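Local coordinates for malonyl coenzyme A-acyl carrier protein transacylase (PDB 2H1Y), which probably catalyses transfer of the malonyl group from malonyl-CoA to holo-acyl carrier protein, at residues L86-L95 against L310-E318. Numbering follows the deposited sequence.
Sequences LLNKQANGGL and LDEAIEFLE
Leu87 O is gripped by two backbone donors, Gln90 N at 3.0 Å and Ala91 N also at 3.0 Å, while the side chain of the same residue is a knob in a hole on the other helix. The contact pairs helices 69-90 and 307-320 of the alpha/beta acyltransferase core, whose short segments run in the same direction, inclined with a signed crossing angle of -28°. The hole is formed by Leu310, Ala313, Ile314 and Leu317. With CG anti to the backbone N (chi1 180°), both Leu87 methyls swing into it: CD2 lies 3.8 Å from Ala313 CB, and CD1 lies 4.0 Å from Ile314 CG1, the two side chains passing each other in opposite directions. Leu310 answers from the N-terminal side, placing CD2 3.9 Å from Leu87 CA, while its side chain crosses that of Leu86 at about a right angle, CD1 lying against Leu86 CB. Toward the surface, the bent chain of Gln90 passes obliquely over Ile314, CG to CD1 3.7 Å, so aliphatic carbon of Gln90 lies against Ile314 at the exposed margin. Strands 279-283 and 15-19 of the central sheet lie against the pair, Leu87 touching Leu283, and Leu317 touching Phe281 and Tyr15. The chain leaves helix 69-90 through a type II turn from Ala91 to Gly94, with Gly93 and Gly94 both at positive phi. Asn88 OD1 braces this exit: it accepts Leu95 N in the carbonyl plane at 2.7 Å, with a fairly straight N-H...O angle of 159°. Across the contact from that turn, Leu317 CD1 touches both Leu87 CD1 and Ala91 CB, meeting Ala91 CB at 3.6 Å.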
loop_
_atom_site.group_PDB
_atom_site.type_symbol
_atom_site.label_atom_id
_atom_site.label_comp_id
_atom_site.label_asym_id
_atom_site.label_seq_id
_atom_site.Cartn_x
_atom_site.Cartn_y
_atom_site.Cartn_z
ATOM N N LEU A 86 3.129 -7.076 16.975
ATOM C CA LEU A 86 4.396 -7.517 17.537
ATOM C C LEU A 86 5.228 -6.324 17.996
ATOM O O LEU A 86 5.641 -6.259 19.160
ATOM C CB LEU A 86 5.147 -8.375 16.522
ATOM C CG LEU A 86 5.014 -9.913 16.557
ATOM C CD1 LEU A 86 3.832 -10.443 17.383
ATOM C CD2 LEU A 86 5.022 -10.514 15.165
ATOM N N LEU A 87 5.423 -5.349 17.114
ATOM C CA LEU A 87 6.214 -4.177 17.476
ATOM C C LEU A 87 5.559 -3.380 18.607
ATOM O O LEU A 87 6.209 -3.141 19.620
ATOM C CB LEU A 87 6.550 -3.295 16.254
ATOM C CG LEU A 87 7.379 -2.016 16.467
ATOM C CD1 LEU A 87 8.576 -2.252 17.375
ATOM C CD2 LEU A 87 7.836 -1.447 15.151
ATOM N N ASN A 88 4.289 -3.007 18.436
ATOM C CA ASN A 88 3.489 -2.319 19.458
ATOM C C ASN A 88 3.517 -2.943 20.864
ATOM O O ASN A 88 3.526 -2.234 21.860
ATOM C CB ASN A 88 2.037 -2.218 18.997
ATOM C CG ASN A 88 1.164 -1.401 19.955
ATOM O OD1 ASN A 88 1.359 -0.186 20.124
ATOM N ND2 ASN A 88 0.200 -2.059 20.577
ATOM N N LYS A 89 3.524 -4.265 20.937
ATOM C CA LYS A 89 3.484 -4.979 22.217
ATOM C C LYS A 89 4.823 -4.871 22.989
ATOM O O LYS A 89 4.888 -5.132 24.201
ATOM C CB LYS A 89 3.051 -6.435 21.964
ATOM C CG LYS A 89 3.214 -7.397 23.110
ATOM C CD LYS A 89 3.164 -8.838 22.611
ATOM C CE LYS A 89 3.765 -9.785 23.667
ATOM N NZ LYS A 89 4.078 -11.125 23.099
ATOM N N GLN A 90 5.872 -4.471 22.269
ATOM C CA GLN A 90 7.211 -4.285 22.828
ATOM C C GLN A 90 7.577 -2.826 22.992
ATOM O O GLN A 90 8.494 -2.493 23.737
ATOM C CB GLN A 90 8.254 -4.952 21.933
ATOM C CG GLN A 90 8.870 -6.212 22.499
ATOM C CD GLN A 90 7.863 -7.311 22.763
ATOM O OE1 GLN A 90 6.977 -7.174 23.602
ATOM N NE2 GLN A 90 8.007 -8.421 22.055
ATOM N N ALA A 91 6.896 -1.948 22.273
ATOM C CA ALA A 91 7.235 -0.528 22.360
ATOM C C ALA A 91 6.872 -0.086 23.748
ATOM O O ALA A 91 5.781 -0.396 24.234
ATOM C CB ALA A 91 6.463 0.286 21.322
ATOM N N ASN A 92 7.783 0.602 24.411
ATOM C CA ASN A 92 7.431 1.195 25.685
ATOM C C ASN A 92 6.194 2.074 25.452
ATOM O O ASN A 92 6.254 3.003 24.663
ATOM C CB ASN A 92 8.602 2.012 26.234
ATOM C CG ASN A 92 8.470 2.292 27.722
ATOM O OD1 ASN A 92 7.593 3.038 28.153
ATOM N ND2 ASN A 92 9.352 1.695 28.514
ATOM N N GLY A 93 5.069 1.749 26.086
ATOM C CA GLY A 93 3.834 2.524 25.911
ATOM C C GLY A 93 3.156 2.403 24.550
ATOM O O GLY A 93 2.313 3.219 24.188
ATOM N N GLY A 94 3.521 1.386 23.781
ATOM C CA GLY A 94 2.937 1.188 22.455
ATOM C C GLY A 94 3.398 2.197 21.409
ATOM O O GLY A 94 4.020 3.224 21.729
ATOM N N LEU A 95 3.085 1.907 20.151
ATOM C CA LEU A 95 3.483 2.769 19.066
ATOM C C LEU A 95 2.707 4.060 19.141
ATOM O O LEU A 95 1.485 4.061 19.252
ATOM C CB LEU A 95 3.271 2.090 17.713
ATOM C CG LEU A 95 4.226 0.958 17.365
ATOM C CD1 LEU A 95 3.782 0.264 16.095
ATOM C CD2 LEU A 95 5.636 1.499 17.213
ATOM N N LEU A 310 11.919 -6.912 13.172
ATOM C CA LEU A 310 11.188 -6.694 14.423
ATOM C C LEU A 310 12.165 -6.288 15.518
ATOM O O LEU A 310 11.955 -5.292 16.210
ATOM C CB LEU A 310 10.424 -7.958 14.857
ATOM C CG LEU A 310 9.200 -7.906 15.794
ATOM C CD1 LEU A 310 9.013 -9.177 16.632
ATOM C CD2 LEU A 310 9.127 -6.678 16.714
ATOM N N ASP A 311 13.238 -7.060 15.652
ATOM C CA ASP A 311 14.214 -6.842 16.710
ATOM C C ASP A 311 15.008 -5.578 16.499
ATOM O O ASP A 311 15.398 -4.923 17.461
ATOM C CB ASP A 311 15.162 -8.025 16.810
ATOM C CG ASP A 311 14.548 -9.191 17.537
ATOM O OD1 ASP A 311 13.331 -9.431 17.412
ATOM O OD2 ASP A 311 15.290 -9.881 18.247
ATOM N N GLU A 312 15.220 -5.212 15.243
ATOM C CA GLU A 312 15.945 -3.994 14.969
ATOM C C GLU A 312 15.137 -2.739 15.290
ATOM O O GLU A 312 15.684 -1.766 15.800
ATOM C CB GLU A 312 16.444 -3.969 13.539
ATOM C CG GLU A 312 17.426 -2.854 13.330
ATOM C CD GLU A 312 17.826 -2.723 11.897
ATOM O OE1 GLU A 312 18.084 -1.568 11.480
ATOM O OE2 GLU A 312 17.884 -3.777 11.211
ATOM N N ALA A 313 13.844 -2.761 14.986
ATOM C CA ALA A 313 12.925 -1.678 15.362
ATOM C C ALA A 313 12.864 -1.476 16.873
ATOM O O ALA A 313 12.993 -0.355 17.351
ATOM C CB ALA A 313 11.540 -1.947 14.811
ATOM N N ILE A 314 12.679 -2.568 17.617
ATOM C CA ILE A 314 12.656 -2.525 19.082
ATOM C C ILE A 314 13.917 -1.891 19.669
ATOM O O ILE A 314 13.816 -1.066 20.564
ATOM C CB ILE A 314 12.482 -3.924 19.725
ATOM C CG1 ILE A 314 11.203 -4.600 19.239
ATOM C CG2 ILE A 314 12.442 -3.802 21.232
ATOM C CD1 ILE A 314 11.123 -6.106 19.577
ATOM N N GLU A 315 15.095 -2.277 19.178
ATOM C CA GLU A 315 16.363 -1.700 19.677
ATOM C C GLU A 315 16.364 -0.209 19.487
ATOM O O GLU A 315 16.881 0.520 20.318
ATOM C CB GLU A 315 17.578 -2.248 18.934
ATOM C CG GLU A 315 17.742 -3.743 18.990
ATOM C CD GLU A 315 18.993 -4.220 18.252
ATOM O OE1 GLU A 315 18.852 -5.004 17.265
ATOM O OE2 GLU A 315 20.106 -3.801 18.670
ATOM N N PHE A 316 15.805 0.250 18.375
ATOM C CA PHE A 316 15.862 1.665 18.086
ATOM C C PHE A 316 15.054 2.442 19.118
ATOM O O PHE A 316 15.515 3.471 19.635
ATOM C CB PHE A 316 15.366 1.986 16.679
ATOM C CG PHE A 316 15.242 3.450 16.436
ATOM C CD1 PHE A 316 16.307 4.172 15.936
ATOM C CD2 PHE A 316 14.079 4.125 16.772
ATOM C CE1 PHE A 316 16.206 5.535 15.747
ATOM C CE2 PHE A 316 13.980 5.494 16.582
ATOM C CZ PHE A 316 15.048 6.194 16.070
ATOM N N LEU A 317 13.852 1.938 19.403
ATOM C CA LEU A 317 12.976 2.538 20.398
ATOM C C LEU A 317 13.586 2.507 21.798
ATOM O O LEU A 317 13.494 3.497 22.508
ATOM C CB LEU A 317 11.601 1.864 20.398
ATOM C CG LEU A 317 10.702 1.912 19.157
ATOM C CD1 LEU A 317 9.417 1.169 19.448
ATOM C CD2 LEU A 317 10.405 3.327 18.673
ATOM N N GLU A 318 14.214 1.392 22.186
ATOM C CA GLU A 318 14.885 1.300 23.494
ATOM C C GLU A 318 15.956 2.377 23.633
ATOM O O GLU A 318 16.106 2.982 24.694
ATOM C CB GLU A 318 15.541 -0.073 23.743
ATOM C CG GLU A 318 14.624 -1.288 23.642
ATOM C CD GLU A 318 13.944 -1.687 24.961
ATOM O OE1 GLU A 318 13.692 -0.809 25.829
ATOM O OE2 GLU A 318 13.640 -2.905 25.099
#